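Local coordinates for protein cytosolic ACYL coenzyme A thioester hydrolase (Mus musculus, PDB 2V1O) that hydrolyses fatty acyl-CoAs, palmitoyl-CoA above all, to free fatty acids and coenzyme A, this piece being the first of its two hotdog domains, at residues E44-F58 with T101-N115. Sequence-based numbering, arbitrary orientation.
Sequences ERCVAALARVERTDF and TNKATLWYVPLSLKN. With COA (coenzyme A), chain G.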
ATOM      1  N   GLU A  44      12.167  31.311  -2.293  1.00 15.22           N
ATOM      2  CA  GLU A  44      12.730  30.265  -1.447  1.00 14.76           C
ATOM      3  C   GLU A  44      11.944  28.963  -1.658  1.00 14.34           C
ATOM      4  O   GLU A  44      10.709  28.974  -1.632  1.00 13.86           O
ATOM      5  CB  GLU A  44      12.681  30.716   0.018  1.00 14.67           C
ATOM      6  CG  GLU A  44      13.343  29.777   0.999  1.00 14.74           C
ATOM      7  CD  GLU A  44      13.524  30.408   2.378  1.00 15.17           C
ATOM      8  OE1 GLU A  44      13.489  31.653   2.484  1.00 17.24           O
ATOM      9  OE2 GLU A  44      13.701  29.655   3.359  1.00 15.75           O
ATOM     10  N   ARG A  45      12.660  27.863  -1.910  1.00 13.87           N
ATOM     11  CA  ARG A  45      12.027  26.570  -2.176  1.00 13.91           C
ATOM     12  C   ARG A  45      11.190  26.145  -0.982  1.00 13.35           C
ATOM     13  O   ARG A  45      11.623  26.238   0.170  1.00 12.93           O
ATOM     14  CB  ARG A  45      13.053  25.485  -2.531  1.00 14.24           C
ATOM     15  CG  ARG A  45      13.883  25.776  -3.780  1.00 15.83           C
ATOM     16  CD  ARG A  45      13.037  26.172  -4.983  1.00 19.13           C
ATOM     17  NE  ARG A  45      13.782  26.040  -6.235  1.00 20.65           N
ATOM     18  CZ  ARG A  45      13.500  26.692  -7.361  1.00 21.03           C
ATOM     19  NH1 ARG A  45      12.488  27.546  -7.412  1.00 21.20           N
ATOM     20  NH2 ARG A  45      14.245  26.492  -8.443  1.00 22.35           N
ATOM     21  N   CYS A  46       9.973  25.706  -1.273  1.00 12.54           N
ATOM     22  CA  CYS A  46       9.012  25.422  -0.223  1.00 12.37           C
ATOM     23  C   CYS A  46       8.065  24.300  -0.599  1.00 12.07           C
ATOM     24  O   CYS A  46       7.990  23.884  -1.771  1.00 11.43           O
ATOM     25  CB  CYS A  46       8.218  26.688   0.096  1.00 12.17           C
ATOM     26  SG  CYS A  46       7.250  27.305  -1.290  1.00 13.26           S
ATOM     27  N   VAL A  47       7.355  23.802   0.411  1.00 12.13           N
ATOM     28  CA  VAL A  47       6.259  22.866   0.193  1.00 12.26           C
ATOM     29  C   VAL A  47       5.037  23.398   0.928  1.00 12.14           C
ATOM     30  O   VAL A  47       5.135  23.870   2.062  1.00 12.00           O
ATOM     31  CB  VAL A  47       6.607  21.445   0.676  1.00 12.69           C
ATOM     32  CG1 VAL A  47       5.396  20.531   0.572  1.00 12.41           C
ATOM     33  CG2 VAL A  47       7.754  20.881  -0.149  1.00 13.45           C
ATOM     34  N   ALA A  48       3.889  23.329   0.265  1.00 11.95           N
ATOM     35  CA  ALA A  48       2.645  23.797   0.857  1.00 12.02           C
ATOM     36  C   ALA A  48       2.138  22.782   1.882  1.00 11.96           C
ATOM     37  O   ALA A  48       2.048  21.594   1.578  1.00 12.49           O
ATOM     38  CB  ALA A  48       1.613  24.018  -0.229  1.00 12.08           C
ATOM     39  N   ALA A  49       1.825  23.257   3.091  1.00 10.94           N
ATOM     40  CA  ALA A  49       1.244  22.424   4.156  1.00 10.86           C
ATOM     41  C   ALA A  49      -0.252  22.711   4.327  1.00 10.44           C
ATOM     42  O   ALA A  49      -0.662  23.873   4.312  1.00 10.21           O
ATOM     43  CB  ALA A  49       1.970  22.674   5.470  1.00 11.53           C
ATOM     44  N   LEU A  50      -1.062  21.665   4.513  1.00  9.77           N
ATOM     45  CA  LEU A  50      -2.499  21.868   4.743  1.00  9.43           C
ATOM     46  C   LEU A  50      -2.744  22.535   6.088  1.00  9.59           C
ATOM     47  O   LEU A  50      -2.398  21.984   7.135  1.00  9.68           O
ATOM     48  CB  LEU A  50      -3.288  20.550   4.655  1.00  9.33           C
ATOM     49  CG  LEU A  50      -4.808  20.684   4.849  1.00  9.99           C
ATOM     50  CD1 LEU A  50      -5.442  21.448   3.692  1.00  9.85           C
ATOM     51  CD2 LEU A  50      -5.458  19.331   5.002  1.00  8.97           C
ATOM     52  N   ALA A  51      -3.349  23.716   6.046  1.00  9.98           N
ATOM     53  CA  ALA A  51      -3.706  24.437   7.269  1.00 10.16           C
ATOM     54  C   ALA A  51      -5.169  24.242   7.683  1.00 10.50           C
ATOM     55  O   ALA A  51      -5.479  24.201   8.877  1.00 10.55           O
ATOM     56  CB  ALA A  51      -3.376  25.929   7.134  1.00 10.81           C
ATOM     57  N   ARG A  52      -6.067  24.116   6.710  1.00 10.71           N
ATOM     58  CA  ARG A  52      -7.495  24.113   7.009  1.00 10.81           C
ATOM     59  C   ARG A  52      -8.299  23.405   5.928  1.00 11.07           C
ATOM     60  O   ARG A  52      -8.005  23.526   4.734  1.00 11.01           O
ATOM     61  CB  ARG A  52      -7.984  25.567   7.135  1.00 10.96           C
ATOM     62  CG  ARG A  52      -9.443  25.775   7.543  1.00 10.76           C
ATOM     63  CD  ARG A  52      -9.666  27.279   7.672  1.00 11.34           C
ATOM     64  NE  ARG A  52     -11.039  27.699   7.929  1.00 12.44           N
ATOM     65  CZ  ARG A  52     -11.529  27.995   9.133  1.00 13.51           C
ATOM     66  NH1 ARG A  52     -10.777  27.860  10.220  1.00 13.22           N
ATOM     67  NH2 ARG A  52     -12.786  28.416   9.255  1.00 12.10           N
ATOM     68  N   VAL A  53      -9.302  22.661   6.373  1.00 11.19           N
ATOM     69  CA  VAL A  53     -10.333  22.115   5.493  1.00 11.74           C
ATOM     70  C   VAL A  53     -11.653  22.777   5.869  1.00 11.60           C
ATOM     71  O   VAL A  53     -12.071  22.741   7.032  1.00 11.80           O
ATOM     72  CB  VAL A  53     -10.461  20.587   5.649  1.00 11.67           C
ATOM     73  CG1 VAL A  53     -11.554  20.042   4.721  1.00 11.70           C
ATOM     74  CG2 VAL A  53      -9.117  19.916   5.373  1.00 12.60           C
ATOM     75  N   GLU A  54     -12.294  23.417   4.895  1.00 12.03           N
ATOM     76  CA  GLU A  54     -13.610  24.007   5.136  1.00 12.36           C
ATOM     77  C   GLU A  54     -14.651  22.895   5.248  1.00 12.49           C
ATOM     78  O   GLU A  54     -14.407  21.766   4.829  1.00 12.37           O
ATOM     79  CB  GLU A  54     -13.987  24.984   4.018  1.00 12.20           C
ATOM     80  CG  GLU A  54     -13.073  26.208   3.907  1.00 12.57           C
ATOM     81  CD  GLU A  54     -13.122  27.131   5.123  1.00 13.52           C
ATOM     82  OE1 GLU A  54     -14.150  27.153   5.839  1.00 13.40           O
ATOM     83  OE2 GLU A  54     -12.135  27.858   5.351  1.00 12.90           O
ATOM     84  N   ARG A  55     -15.803  23.215   5.824  1.00 13.07           N
ATOM     85  CA  ARG A  55     -16.918  22.281   5.887  1.00 13.92           C
ATOM     86  C   ARG A  55     -17.219  21.718   4.489  1.00 14.05           C
ATOM     87  O   ARG A  55     -17.252  22.460   3.498  1.00 13.75           O
ATOM     88  CB  ARG A  55     -18.152  22.984   6.461  1.00 14.88           C
ATOM     89  CG  ARG A  55     -19.394  22.111   6.582  1.00 17.82           C
ATOM     90  CD  ARG A  55     -20.618  22.853   6.052  1.00 23.85           C
ATOM     91  NE  ARG A  55     -20.952  22.434   4.688  1.00 27.79           N
ATOM     92  CZ  ARG A  55     -20.970  23.237   3.626  1.00 28.93           C
ATOM     93  NH1 ARG A  55     -20.684  24.528   3.750  1.00 29.36           N
ATOM     94  NH2 ARG A  55     -21.284  22.741   2.434  1.00 29.30           N
ATOM     95  N   THR A  56     -17.428  20.408   4.416  1.00 13.89           N
ATOM     96  CA  THR A  56     -17.705  19.741   3.135  1.00 13.83           C
ATOM     97  C   THR A  56     -18.707  18.598   3.283  1.00 13.69           C
ATOM     98  O   THR A  56     -18.657  17.833   4.252  1.00 12.94           O
ATOM     99  CB  THR A  56     -16.402  19.261   2.420  1.00 14.10           C
ATOM    100  OG1 THR A  56     -16.736  18.719   1.141  1.00 15.54           O
ATOM    101  CG2 THR A  56     -15.648  18.213   3.231  1.00 14.60           C
ATOM    102  N   ASP A  57     -19.625  18.512   2.321  1.00 13.12           N
ATOM    103  CA  ASP A  57     -20.685  17.508   2.328  1.00 13.65           C
ATOM    104  C   ASP A  57     -20.469  16.449   1.258  1.00 13.83           C
ATOM    105  O   ASP A  57     -20.116  16.770   0.122  1.00 13.51           O
ATOM    106  CB  ASP A  57     -22.055  18.162   2.114  1.00 13.24           C
ATOM    107  CG  ASP A  57     -22.458  19.073   3.257  1.00 14.63           C
ATOM    108  OD1 ASP A  57     -22.205  18.728   4.429  1.00 14.24           O
ATOM    109  OD2 ASP A  57     -23.023  20.146   2.974  1.00 14.84           O
ATOM    110  N   PHE A  58     -20.690  15.190   1.627  1.00 13.85           N
ATOM    111  CA  PHE A  58     -20.626  14.102   0.667  1.00 14.80           C
ATOM    112  C   PHE A  58     -22.032  13.776   0.177  1.00 15.39           C
ATOM    113  O   PHE A  58     -22.882  13.291   0.938  1.00 15.23           O
ATOM    114  CB  PHE A  58     -19.878  12.904   1.246  1.00 14.82           C
ATOM    115  CG  PHE A  58     -18.416  13.171   1.440  1.00 15.09           C
ATOM    116  CD1 PHE A  58     -17.497  12.814   0.461  1.00 15.54           C
ATOM    117  CD2 PHE A  58     -17.961  13.832   2.580  1.00 14.93           C
ATOM    118  CE1 PHE A  58     -16.136  13.086   0.627  1.00 17.63           C
ATOM    119  CE2 PHE A  58     -16.613  14.105   2.752  1.00 15.54           C
ATOM    120  CZ  PHE A  58     -15.699  13.732   1.779  1.00 15.40           C
ATOM    121  N   THR A 101     -19.564  14.039  -6.474  1.00 15.04           N
ATOM    122  CA  THR A 101     -19.359  13.395  -5.185  1.00 14.85           C
ATOM    123  C   THR A 101     -19.229  14.440  -4.091  1.00 14.37           C
ATOM    124  O   THR A 101     -19.869  14.336  -3.047  1.00 14.32           O
ATOM    125  CB  THR A 101     -18.089  12.511  -5.195  1.00 14.74           C
ATOM    126  OG1 THR A 101     -18.158  11.611  -6.300  1.00 15.94           O
ATOM    127  CG2 THR A 101     -17.950  11.727  -3.881  1.00 15.40           C
ATOM    128  N   ASN A 102     -18.418  15.464  -4.350  1.00 14.51           N
ATOM    129  CA  ASN A 102     -18.005  16.387  -3.314  1.00 14.79           C
ATOM    130  C   ASN A 102     -17.367  17.662  -3.881  1.00 14.45           C
ATOM    131  O   ASN A 102     -16.696  17.623  -4.916  1.00 14.45           O
ATOM    132  CB  ASN A 102     -16.997  15.666  -2.396  1.00 15.72           C
ATOM    133  CG  ASN A 102     -16.502  16.540  -1.280  1.00 16.46           C
ATOM    134  OD1 ASN A 102     -15.390  17.062  -1.335  1.00 17.66           O
ATOM    135  ND2 ASN A 102     -17.338  16.735  -0.270  1.00 18.94           N
ATOM    136  N   LYS A 103     -17.602  18.784  -3.210  1.00 13.93           N
ATOM    137  CA  LYS A 103     -16.819  20.002  -3.412  1.00 13.94           C
ATOM    138  C   LYS A 103     -16.187  20.357  -2.067  1.00 13.40           C
ATOM    139  O   LYS A 103     -16.864  20.350  -1.038  1.00 13.25           O
ATOM    140  CB  LYS A 103     -17.682  21.173  -3.885  1.00 14.37           C
ATOM    141  CG  LYS A 103     -18.475  20.968  -5.163  1.00 17.11           C
ATOM    142  CD  LYS A 103     -19.184  22.284  -5.509  1.00 21.23           C
ATOM    143  CE  LYS A 103     -20.419  22.084  -6.364  1.00 24.45           C
ATOM    144  NZ  LYS A 103     -21.622  21.734  -5.539  1.00 27.58           N
ATOM    145  N   ALA A 104     -14.892  20.651  -2.074  1.00 13.18           N
ATOM    146  CA  ALA A 104     -14.180  20.997  -0.845  1.00 12.70           C
ATOM    147  C   ALA A 104     -13.313  22.229  -1.075  1.00 12.82           C
ATOM    148  O   ALA A 104     -12.881  22.488  -2.198  1.00 13.93           O
ATOM    149  CB  ALA A 104     -13.326  19.816  -0.360  1.00 12.56           C
ATOM    150  N   THR A 105     -13.084  22.995  -0.013  1.00 11.74           N
ATOM    151  CA  THR A 105     -12.166  24.117  -0.065  1.00 11.41           C
ATOM    152  C   THR A 105     -11.088  23.904   0.999  1.00 11.41           C
ATOM    153  O   THR A 105     -11.384  23.533   2.139  1.00 10.87           O
ATOM    154  CB  THR A 105     -12.887  25.466   0.121  1.00 11.25           C
ATOM    155  OG1 THR A 105     -13.800  25.668  -0.963  1.00 11.60           O
ATOM    156  CG2 THR A 105     -11.891  26.640   0.156  1.00 11.68           C
ATOM    157  N   LEU A 106      -9.845  24.137   0.601  1.00 11.27           N
ATOM    158  CA  LEU A 106      -8.696  23.913   1.462  1.00 11.42           C
ATOM    159  C   LEU A 106      -7.823  25.154   1.509  1.00 11.57           C
ATOM    160  O   LEU A 106      -7.738  25.893   0.531  1.00 11.50           O
ATOM    161  CB  LEU A 106      -7.856  22.758   0.916  1.00 11.66           C
ATOM    162  CG  LEU A 106      -8.531  21.471   0.422  1.00 13.04           C
ATOM    163  CD1 LEU A 106      -7.558  20.659  -0.430  1.00 15.21           C
ATOM    164  CD2 LEU A 106      -9.030  20.657   1.586  1.00 13.85           C
ATOM    165  N   TRP A 107      -7.138  25.339   2.637  1.00 11.33           N
ATOM    166  CA  TRP A 107      -6.141  26.388   2.782  1.00 11.08           C
ATOM    167  C   TRP A 107      -4.783  25.777   3.055  1.00 11.42           C
ATOM    168  O   TRP A 107      -4.645  24.904   3.924  1.00 10.46           O
ATOM    169  CB  TRP A 107      -6.518  27.350   3.916  1.00 11.46           C
ATOM    170  CG  TRP A 107      -7.753  28.132   3.622  1.00 11.43           C
ATOM    171  CD1 TRP A 107      -9.043  27.737   3.835  1.00 10.45           C
ATOM    172  CD2 TRP A 107      -7.821  29.454   3.063  1.00 11.96           C
ATOM    173  NE1 TRP A 107      -9.912  28.729   3.447  1.00 11.21           N
ATOM    174  CE2 TRP A 107      -9.189  29.792   2.964  1.00 10.50           C
ATOM    175  CE3 TRP A 107      -6.857  30.380   2.631  1.00 10.60           C
ATOM    176  CZ2 TRP A 107      -9.626  31.025   2.453  1.00 11.03           C
ATOM    177  CZ3 TRP A 107      -7.292  31.611   2.125  1.00 11.63           C
ATOM    178  CH2 TRP A 107      -8.666  31.915   2.039  1.00 10.62           C
ATOM    179  N   TYR A 108      -3.794  26.250   2.298  1.00 11.56           N
ATOM    180  CA  TYR A 108      -2.406  25.831   2.425  1.00 11.99           C
ATOM    181  C   TYR A 108      -1.521  27.017   2.782  1.00 12.03           C
ATOM    182  O   TYR A 108      -1.826  28.150   2.438  1.00 12.29           O
ATOM    183  CB  TYR A 108      -1.916  25.220   1.111  1.00 12.17           C
ATOM    184  CG  TYR A 108      -2.515  23.866   0.832  1.00 11.32           C
ATOM    185  CD1 TYR A 108      -1.851  22.699   1.229  1.00 11.29           C
ATOM    186  CD2 TYR A 108      -3.749  23.743   0.186  1.00 12.66           C
ATOM    187  CE1 TYR A 108      -2.398  21.444   0.997  1.00 13.07           C
ATOM    188  CE2 TYR A 108      -4.308  22.472  -0.054  1.00 12.97           C
ATOM    189  CZ  TYR A 108      -3.624  21.338   0.356  1.00 13.18           C
ATOM    190  OH  TYR A 108      -4.149  20.082   0.127  1.00 13.15           O
ATOM    191  N   VAL A 109      -0.422  26.723   3.457  1.00 11.88           N
ATOM    192  CA  VAL A 109       0.587  27.708   3.810  1.00 12.31           C
ATOM    193  C   VAL A 109       1.957  27.157   3.370  1.00 12.12           C
ATOM    194  O   VAL A 109       2.301  26.029   3.715  1.00 11.97           O
ATOM    195  CB  VAL A 109       0.567  27.997   5.337  1.00 12.33           C
ATOM    196  CG1 VAL A 109       1.681  28.960   5.730  1.00 12.80           C
ATOM    197  CG2 VAL A 109      -0.813  28.540   5.781  1.00 13.31           C
ATOM    198  N   PRO A 110       2.731  27.941   2.595  1.00 12.61           N
ATOM    199  CA  PRO A 110       4.042  27.439   2.176  1.00 12.91           C
ATOM    200  C   PRO A 110       5.077  27.500   3.295  1.00 13.06           C
ATOM    201  O   PRO A 110       5.240  28.539   3.946  1.00 12.95           O
ATOM    202  CB  PRO A 110       4.440  28.375   1.027  1.00 12.93           C
ATOM    203  CG  PRO A 110       3.717  29.661   1.316  1.00 12.70           C
ATOM    204  CD  PRO A 110       2.448  29.289   2.056  1.00 13.18           C
ATOM    205  N   LEU A 111       5.764  26.380   3.500  1.00 13.28           N
ATOM    206  CA  LEU A 111       6.841  26.296   4.483  1.00 13.39           C
ATOM    207  C   LEU A 111       8.157  26.012   3.790  1.00 13.63           C
ATOM    208  O   LEU A 111       8.240  25.108   2.955  1.00 13.00           O
ATOM    209  CB  LEU A 111       6.546  25.208   5.519  1.00 13.65           C
ATOM    210  CG  LEU A 111       5.229  25.332   6.306  1.00 13.76           C
ATOM    211  CD1 LEU A 111       5.077  24.168   7.278  1.00 13.93           C
ATOM    212  CD2 LEU A 111       5.157  26.664   7.043  1.00 15.00           C
ATOM    213  N   SER A 112       9.176  26.797   4.135  1.00 13.91           N
ATOM    214  CA  SER A 112      10.519  26.625   3.589  1.00 14.90           C
ATOM    215  C   SER A 112      11.047  25.201   3.802  1.00 15.55           C
ATOM    216  O   SER A 112      10.840  24.592   4.860  1.00 16.11           O
ATOM    217  CB  SER A 112      11.473  27.643   4.218  1.00 14.80           C
ATOM    218  OG  SER A 112      12.799  27.457   3.758  1.00 14.68           O
ATOM    219  N   LEU A 113      11.707  24.668   2.782  1.00 16.02           N
ATOM    220  CA  LEU A 113      12.369  23.377   2.900  1.00 17.15           C
ATOM    221  C   LEU A 113      13.664  23.498   3.702  1.00 17.74           C
ATOM    222  O   LEU A 113      14.035  22.584   4.450  1.00 18.40           O
ATOM    223  CB  LEU A 113      12.639  22.788   1.514  1.00 17.19           C
ATOM    224  CG  LEU A 113      11.413  22.260   0.769  1.00 18.04           C
ATOM    225  CD1 LEU A 113      11.704  22.130  -0.721  1.00 18.44           C
ATOM    226  CD2 LEU A 113      10.960  20.923   1.353  1.00 20.08           C
ATOM    227  N   LYS A 114      14.342  24.633   3.542  1.00 18.31           N
ATOM    228  CA  LYS A 114      15.631  24.891   4.186  1.00 19.41           C
ATOM    229  C   LYS A 114      15.455  25.283   5.654  1.00 19.50           C
ATOM    230  O   LYS A 114      16.167  24.787   6.540  1.00 19.97           O
ATOM    231  CB  LYS A 114      16.364  25.999   3.421  1.00 19.71           C
ATOM    232  CG  LYS A 114      17.789  26.313   3.885  1.00 22.48           C
ATOM    233  CD  LYS A 114      18.620  26.821   2.706  1.00 25.79           C
ATOM    234  CE  LYS A 114      18.897  25.692   1.700  1.00 27.85           C
ATOM    235  NZ  LYS A 114      18.883  26.166   0.280  1.00 28.71           N
ATOM    236  N   ASN A 115      14.508  26.181   5.903  1.00 19.47           N
ATOM    237  CA  ASN A 115      14.296  26.749   7.228  1.00 19.68           C
ATOM    238  C   ASN A 115      13.011  26.203   7.830  1.00 19.77           C
ATOM    239  O   ASN A 115      11.917  26.589   7.409  1.00 19.89           O
ATOM    240  CB  ASN A 115      14.245  28.277   7.130  1.00 19.88           C
ATOM    241  CG  ASN A 115      15.531  28.870   6.590  1.00 20.37           C
ATOM    242  OD1 ASN A 115      16.603  28.698   7.177  1.00 21.83           O
ATOM    243  ND2 ASN A 115      15.432  29.587   5.474  1.00 19.94           N
TER
HETATM  244  N1A COA G1162      -6.251  28.145   8.205  1.00 21.02           N
HETATM  245  C2A COA G1162      -5.984  29.084   7.235  1.00 21.40           C
HETATM  246  N3A COA G1162      -4.866  29.877   7.350  1.00 21.23           N
HETATM  247  C4A COA G1162      -4.038  29.720   8.415  1.00 20.74           C
HETATM  248  C5A COA G1162      -4.282  28.774   9.402  1.00 21.09           C
HETATM  249  C6A COA G1162      -5.406  27.975   9.289  1.00 20.93           C
HETATM  250  N6A COA G1162      -5.696  27.068  10.220  1.00 21.04           N
HETATM  251  N7A COA G1162      -3.288  28.857  10.324  1.00 21.85           N
HETATM  252  C8A COA G1162      -2.434  29.829   9.939  1.00 21.25           C
HETATM  253  N9A COA G1162      -2.889  30.365   8.765  1.00 21.64           N
HETATM  254  C1B COA G1162      -2.219  31.331   7.895  1.00 21.11           C
HETATM  255  C2B COA G1162      -2.302  32.746   8.450  1.00 22.07           C
HETATM  256  O2B COA G1162      -3.558  33.325   8.177  1.00 21.82           O
HETATM  257  C3B COA G1162      -1.122  33.399   7.747  1.00 21.14           C
HETATM  258  O3B COA G1162      -1.460  33.864   6.454  1.00 22.85           O
HETATM  259  P3B COA G1162      -1.691  35.432   6.150  1.00 22.47           P
HETATM  260  O7A COA G1162      -2.941  35.840   6.860  1.00 22.70           O
HETATM  261  O8A COA G1162      -0.509  36.201   6.691  1.00 23.11           O
HETATM  262  O9A COA G1162      -1.838  35.615   4.661  1.00 22.85           O
HETATM  263  C4B COA G1162      -0.129  32.248   7.583  1.00 21.99           C
HETATM  264  O4B COA G1162      -0.844  31.048   7.808  1.00 22.50           O
HETATM  265  C5B COA G1162       1.055  32.340   8.540  1.00 22.70           C
HETATM  266  O5B COA G1162       0.620  32.588   9.858  1.00 24.57           O
HETATM  267  P1A COA G1162       1.693  32.525  11.047  1.00 26.82           P
HETATM  268  O1A COA G1162       2.978  33.158  10.589  1.00 27.62           O
HETATM  269  O2A COA G1162       1.085  33.183  12.266  1.00 25.82           O
HETATM  270  O3A COA G1162       1.964  30.962  11.326  1.00 26.61           O
HETATM  271  P2A COA G1162       1.139  30.053  12.360  1.00 27.76           P
HETATM  272  O4A COA G1162      -0.322  30.428  12.414  1.00 26.38           O
HETATM  273  O5A COA G1162       1.788  30.036  13.724  1.00 27.37           O
HETATM  274  O6A COA G1162       1.331  28.601  11.706  1.00 27.77           O
HETATM  275  CBP COA G1162       0.956  26.823  10.137  1.00 25.26           C
HETATM  276  CCP COA G1162       0.646  28.273  10.508  1.00 26.55           C
HETATM  277  CDP COA G1162      -0.010  26.383   9.030  1.00 26.06           C
HETATM  278  CEP COA G1162       2.382  26.802   9.588  1.00 26.61           C
HETATM  279  CAP COA G1162       0.811  25.949  11.391  1.00 24.18           C
HETATM  280  OAP COA G1162      -0.493  26.038  11.932  1.00 22.98           O
HETATM  281  C9P COA G1162       1.155  24.500  11.141  1.00 22.45           C
HETATM  282  O9P COA G1162       2.493  24.122  11.016  1.00 22.40           O
HETATM  283  N8P COA G1162       0.145  23.645  11.056  1.00 21.87           N
HETATM  284  C7P COA G1162       0.328  22.268  10.631  1.00 22.35           C
HETATM  285  C6P COA G1162       0.455  22.154   9.112  1.00 20.06           C
HETATM  286  C5P COA G1162       0.606  20.697   8.735  1.00 20.89           C
HETATM  287  O5P COA G1162       1.670  20.108   8.993  1.00 19.80           O
HETATM  288  N4P COA G1162      -0.443  20.126   8.137  1.00 21.81           N
HETATM  289  C3P COA G1162      -0.674  18.683   8.118  1.00 25.57           C
HETATM  290  C2P COA G1162      -0.895  18.069   9.519  1.00 25.87           C
HETATM  291  S1P COA G1162      -1.048  16.284   9.288  1.00 33.47           S
HETATM  292  O   HOH W   1      14.257  26.274   0.921  1.00 27.55           O
HETATM  293  O   HOH W   2     -19.986  18.932  -1.572  1.00 23.02           O
HETATM  294  O   HOH W   3     -19.420  20.699   0.279  1.00 26.12           O
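Leu50 holds CG opposite its backbone nitrogen (chi1 -178°) and Tyr108 turns its ring beside its own (chi1 -72°), which sets Leu50 CD1 over one ring face, offset toward the rim, in a CH-pi contact 4.1 Å from the ring centroid. Both belong to an antiparallel strand pair of the hotdog sheet, on the face that packs against helix 19-38, where Glu27 takes the tyrosine hydroxyl.

Directly after Leu50, Ala51 and Arg52 form a classic beta bulge opposite Trp107, whose O accepts from both backbone nitrogens. The extended arm of Arg52 then runs alongside the indole in the same direction, CD 3.9 Å from Trp107 CD1. Arg52 NE forms a salt bridge with Glu54 OE2 at 2.8 Å, in the guanidinium plane but above the carboxylate plane. The same oxygen lies at the indole edge, 3.1 Å from Trp107 NE1, a weak bond. Arginine suits this place because NH2 also bridges to Glu146 of the same chain and NH1 to Asp57 of a second subunit.

Coenzyme A lies over the opposite face, that of Ala49, Arg52, Trp107, Val109 and Leu111; its N4P donates to Leu50 O at 2.9 Å.

Near the far end of the pair, Asn102 ND2 sits over the centre of one face of the Phe58 ring, donating to Thr56 OG1 (2.5 Å) and Asp57 O (2.8 Å). Thr56 OG1 donates in turn to Lys103 O.

The chemistry thus differs by face: mainly apolar packing toward the helix, and beside coenzyme A small and branched apolar side chains next to a charged cluster that probably favours an ionised Glu54 and ties the ligand site to the subunit interface.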